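Local coordinates for 50S ribosomal protein L16 arginine hydroxylase (Escherichia coli, PDB 4CCL) that hydroxylates an arginine of ribosomal protein uL16 at its C-3 position, as an iron- and 2-oxoglutarate-dependent oxygenase that regulates growth, at residues B[140-146]-B[185-191]. Numbering follows the deposited sequence.
With SO4 (sulfate ion), chain L.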
ATOM      1  N   ARG B 140      33.973   6.420  27.964  1.00 49.22           N
ATOM      2  CA  ARG B 140      32.934   5.418  28.149  1.00 54.77           C
ATOM      3  C   ARG B 140      33.497   4.027  27.949  1.00 51.70           C
ATOM      4  O   ARG B 140      34.449   3.828  27.192  1.00 43.72           O
ATOM      5  CB  ARG B 140      31.779   5.629  27.171  1.00 58.21           C
ATOM      6  CG  ARG B 140      31.199   7.019  27.186  1.00 59.07           C
ATOM      7  CD  ARG B 140      29.935   7.102  26.363  1.00 55.72           C
ATOM      8  NE  ARG B 140      28.760   6.671  27.113  1.00 53.66           N
ATOM      9  CZ  ARG B 140      27.593   6.370  26.555  1.00 58.94           C
ATOM     10  NH1 ARG B 140      27.450   6.436  25.238  1.00 57.80           N
ATOM     11  NH2 ARG B 140      26.571   5.992  27.311  1.00 60.94           N
ATOM     12  N   ARG B 141      32.904   3.067  28.644  1.00 50.75           N
ATOM     13  CA  ARG B 141      33.177   1.669  28.391  1.00 45.20           C
ATOM     14  C   ARG B 141      32.161   1.182  27.375  1.00 50.02           C
ATOM     15  O   ARG B 141      30.952   1.282  27.601  1.00 64.87           O
ATOM     16  CB  ARG B 141      33.067   0.856  29.678  1.00 49.27           C
ATOM     17  CG  ARG B 141      33.328  -0.629  29.499  1.00 54.67           C
ATOM     18  CD  ARG B 141      33.113  -1.362  30.808  1.00 60.54           C
ATOM     19  NE  ARG B 141      33.355  -2.797  30.695  1.00 64.61           N
ATOM     20  CZ  ARG B 141      33.152  -3.660  31.684  1.00 62.78           C
ATOM     21  NH1 ARG B 141      32.701  -3.230  32.853  1.00 62.27           N
ATOM     22  NH2 ARG B 141      33.396  -4.951  31.503  1.00 63.25           N
ATOM     23  N   TRP B 142      32.662   0.688  26.249  1.00 43.16           N
ATOM     24  CA  TRP B 142      31.836   0.109  25.203  1.00 49.79           C
ATOM     25  C   TRP B 142      32.084  -1.387  25.067  1.00 53.80           C
ATOM     26  O   TRP B 142      33.230  -1.861  25.096  1.00 59.06           O
ATOM     27  CB  TRP B 142      32.064   0.812  23.863  1.00 46.08           C
ATOM     28  CG  TRP B 142      31.201   2.016  23.689  1.00 50.10           C
ATOM     29  CD1 TRP B 142      31.575   3.315  23.826  1.00 50.98           C
ATOM     30  CD2 TRP B 142      29.798   2.020  23.361  1.00 51.74           C
ATOM     31  NE1 TRP B 142      30.496   4.138  23.595  1.00 50.12           N
ATOM     32  CE2 TRP B 142      29.416   3.385  23.315  1.00 51.88           C
ATOM     33  CE3 TRP B 142      28.860   1.031  23.108  1.00 52.10           C
ATOM     34  CZ2 TRP B 142      28.098   3.750  23.016  1.00 54.23           C
ATOM     35  CZ3 TRP B 142      27.561   1.409  22.813  1.00 51.88           C
ATOM     36  CH2 TRP B 142      27.194   2.761  22.771  1.00 52.39           C
ATOM     37  N   ARG B 143      30.982  -2.113  24.922  1.00 52.70           N
ATOM     38  CA  ARG B 143      30.984  -3.557  24.806  1.00 48.06           C
ATOM     39  C   ARG B 143      30.129  -3.981  23.616  1.00 51.22           C
ATOM     40  O   ARG B 143      29.023  -3.479  23.426  1.00 49.02           O
ATOM     41  CB  ARG B 143      30.462  -4.200  26.093  1.00 49.69           C
ATOM     42  CG  ARG B 143      31.311  -3.896  27.324  1.00 51.75           C
ATOM     43  CD  ARG B 143      30.720  -4.489  28.596  1.00 53.49           C
ATOM     44  NE  ARG B 143      30.710  -5.948  28.570  1.00 63.62           N
ATOM     45  CZ  ARG B 143      29.624  -6.687  28.369  1.00 70.41           C
ATOM     46  NH1 ARG B 143      28.448  -6.103  28.183  1.00 72.68           N
ATOM     47  NH2 ARG B 143      29.713  -8.010  28.360  1.00 71.64           N
ATOM     48  N   VAL B 144      30.663  -4.886  22.803  1.00 55.47           N
ATOM     49  CA  VAL B 144      29.927  -5.437  21.676  1.00 54.73           C
ATOM     50  C   VAL B 144      30.008  -6.957  21.715  1.00 52.43           C
ATOM     51  O   VAL B 144      31.096  -7.523  21.853  1.00 62.55           O
ATOM     52  CB  VAL B 144      30.495  -4.950  20.328  1.00 51.72           C
ATOM     53  CG1 VAL B 144      29.558  -5.342  19.194  1.00 41.08           C
ATOM     54  CG2 VAL B 144      30.710  -3.445  20.347  1.00 43.54           C
ATOM     55  N   GLY B 145      28.860  -7.616  21.595  1.00 61.23           N
ATOM     56  CA  GLY B 145      28.822  -9.065  21.592  1.00 64.63           C
ATOM     57  C   GLY B 145      28.771  -9.630  20.189  1.00 64.29           C
ATOM     58  O   GLY B 145      28.594  -8.894  19.217  1.00 63.42           O
ATOM     59  N   GLU B 146      28.924 -10.945  20.082  1.00 67.51           N
ATOM     60  CA  GLU B 146      28.835 -11.615  18.795  1.00 66.60           C
ATOM     61  C   GLU B 146      27.402 -11.503  18.283  1.00 71.30           C
ATOM     62  O   GLU B 146      26.470 -11.301  19.064  1.00 70.61           O
ATOM     63  CB  GLU B 146      29.259 -13.082  18.929  1.00 69.43           C
ATOM     64  CG  GLU B 146      29.397 -13.829  17.612  1.00 70.00           C
ATOM     65  CD  GLU B 146      30.286 -13.105  16.618  1.00 69.58           C
ATOM     66  OE1 GLU B 146      31.523 -13.263  16.695  1.00 73.77           O
ATOM     67  OE2 GLU B 146      29.747 -12.383  15.753  1.00 69.25           O
ATOM     68  N   PHE B 185      24.631  -6.765  15.799  1.00 53.41           N
ATOM     69  CA  PHE B 185      25.574  -6.965  16.894  1.00 50.22           C
ATOM     70  C   PHE B 185      25.109  -6.245  18.151  1.00 51.37           C
ATOM     71  O   PHE B 185      25.010  -5.020  18.166  1.00 52.58           O
ATOM     72  CB  PHE B 185      26.973  -6.481  16.501  1.00 47.01           C
ATOM     73  CG  PHE B 185      27.647  -7.347  15.476  1.00 48.96           C
ATOM     74  CD1 PHE B 185      27.349  -7.208  14.132  1.00 44.57           C
ATOM     75  CD2 PHE B 185      28.578  -8.302  15.857  1.00 50.45           C
ATOM     76  CE1 PHE B 185      27.964  -8.002  13.184  1.00 42.13           C
ATOM     77  CE2 PHE B 185      29.198  -9.102  14.912  1.00 47.69           C
ATOM     78  CZ  PHE B 185      28.890  -8.950  13.574  1.00 43.28           C
ATOM     79  N   PRO B 186      24.820  -7.007  19.215  1.00 46.67           N
ATOM     80  CA  PRO B 186      24.392  -6.391  20.472  1.00 48.18           C
ATOM     81  C   PRO B 186      25.512  -5.558  21.066  1.00 51.22           C
ATOM     82  O   PRO B 186      26.666  -5.988  21.084  1.00 53.04           O
ATOM     83  CB  PRO B 186      24.087  -7.594  21.368  1.00 48.35           C
ATOM     84  CG  PRO B 186      24.903  -8.698  20.804  1.00 50.42           C
ATOM     85  CD  PRO B 186      24.922  -8.471  19.321  1.00 47.59           C
ATOM     86  N   HIS B 187      25.171  -4.367  21.537  1.00 53.81           N
ATOM     87  CA  HIS B 187      26.165  -3.483  22.115  1.00 55.76           C
ATOM     88  C   HIS B 187      25.593  -2.695  23.281  1.00 50.58           C
ATOM     89  O   HIS B 187      24.389  -2.453  23.361  1.00 52.55           O
ATOM     90  CB  HIS B 187      26.723  -2.534  21.055  1.00 57.15           C
ATOM     91  CG  HIS B 187      25.671  -1.781  20.308  1.00 55.45           C
ATOM     92  ND1 HIS B 187      25.056  -2.281  19.183  1.00 56.22           N
ATOM     93  CD2 HIS B 187      25.123  -0.560  20.526  1.00 55.25           C
ATOM     94  CE1 HIS B 187      24.173  -1.404  18.736  1.00 59.65           C
ATOM     95  NE2 HIS B 187      24.195  -0.351  19.536  1.00 60.32           N
ATOM     96  N   GLU B 188      26.473  -2.310  24.194  1.00 51.18           N
ATOM     97  CA  GLU B 188      26.091  -1.523  25.346  1.00 57.16           C
ATOM     98  C   GLU B 188      27.270  -0.643  25.689  1.00 57.24           C
ATOM     99  O   GLU B 188      28.411  -1.056  25.539  1.00 60.13           O
ATOM    100  CB  GLU B 188      25.783  -2.437  26.529  1.00 68.10           C
ATOM    101  CG  GLU B 188      25.479  -1.699  27.819  1.00 74.23           C
ATOM    102  CD  GLU B 188      25.206  -2.632  28.979  1.00 78.50           C
ATOM    103  OE1 GLU B 188      25.693  -3.782  28.947  1.00 76.84           O
ATOM    104  OE2 GLU B 188      24.498  -2.215  29.919  1.00 81.72           O
ATOM    105  N   GLY B 189      27.010   0.565  26.164  1.00 55.37           N
ATOM    106  CA  GLY B 189      28.100   1.384  26.637  1.00 60.06           C
ATOM    107  C   GLY B 189      27.644   2.346  27.702  1.00 60.06           C
ATOM    108  O   GLY B 189      26.480   2.745  27.736  1.00 54.08           O
ATOM    109  N   TYR B 190      28.575   2.744  28.560  1.00 58.31           N
ATOM    110  CA  TYR B 190      28.224   3.591  29.690  1.00 61.52           C
ATOM    111  C   TYR B 190      29.382   4.485  30.107  1.00 62.83           C
ATOM    112  O   TYR B 190      30.547   4.121  29.961  1.00 63.06           O
ATOM    113  CB  TYR B 190      27.697   2.761  30.871  1.00 63.91           C
ATOM    114  CG  TYR B 190      28.716   1.865  31.547  1.00 73.02           C
ATOM    115  CD1 TYR B 190      29.536   2.353  32.557  1.00 71.50           C
ATOM    116  CD2 TYR B 190      28.840   0.526  31.193  1.00 74.00           C
ATOM    117  CE1 TYR B 190      30.461   1.541  33.184  1.00 76.21           C
ATOM    118  CE2 TYR B 190      29.764  -0.297  31.819  1.00 69.57           C
ATOM    119  CZ  TYR B 190      30.572   0.218  32.812  1.00 76.08           C
ATOM    120  OH  TYR B 190      31.494  -0.588  33.440  1.00 78.40           O
ATOM    121  N   ALA B 191      29.050   5.661  30.621  1.00 58.04           N
ATOM    122  CA  ALA B 191      30.054   6.660  30.951  1.00 58.15           C
ATOM    123  C   ALA B 191      30.885   6.272  32.168  1.00 66.62           C
ATOM    124  O   ALA B 191      30.363   5.762  33.158  1.00 72.67           O
ATOM    125  CB  ALA B 191      29.397   8.016  31.166  1.00 58.01           C
TER
HETATM  126  S   SO4 L1375      24.516   6.033  23.145  1.00 68.78           S
HETATM  127  O1  SO4 L1375      25.420   6.999  22.527  1.00 62.68           O
HETATM  128  O2  SO4 L1375      24.026   5.098  22.136  1.00 74.15           O
HETATM  129  O3  SO4 L1375      25.226   5.281  24.174  1.00 75.26           O
HETATM  130  O4  SO4 L1375      23.395   6.753  23.740  1.00 65.34           O
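The indole of Trp-142 lies flat against the backbone of Gly-189, whose CA sits 3.7 Å from the centroid of the six-membered ring in a CH-pi contact; an ideal CB there would clash with the ring. The two residues form a non-hydrogen-bonded pair between antiparallel strands 140-145 and 187-191. Hydrogen-bonded pairs flank it: Arg-141 N to Tyr-190 O (2.9 Å) with its return bond, and Arg-143 N to Glu-188 O (2.8 Å) with its own. Gly-145 N to Pro-186 O (2.8 Å) adds one more backbone hydrogen bond.

The sheet has two chemically distinct faces. On one, Arg-141 NH1 donates to Tyr-190 OH (3.0 Å) and its CB packs over the phenol ring, while Asp-170 takes its NH2; Arg-143, bonded to Phe-165 O, makes a long salt bridge from NH1 to Glu-188 OE1 (3.7 Å).

The other face belongs to the JmjC active site. His-187, an iron ligand with His-125 and Asp-127, has its ring oriented by ND1 to Phe-185 O (2.9 Å). Arg-140 NH1 holds sulfate O3 (2.7 Å), and Ser-114 also binds this ion. An anion between these two inferred substrate-binding residues is consistent with a site for a 2-oxoglutarate carboxylate.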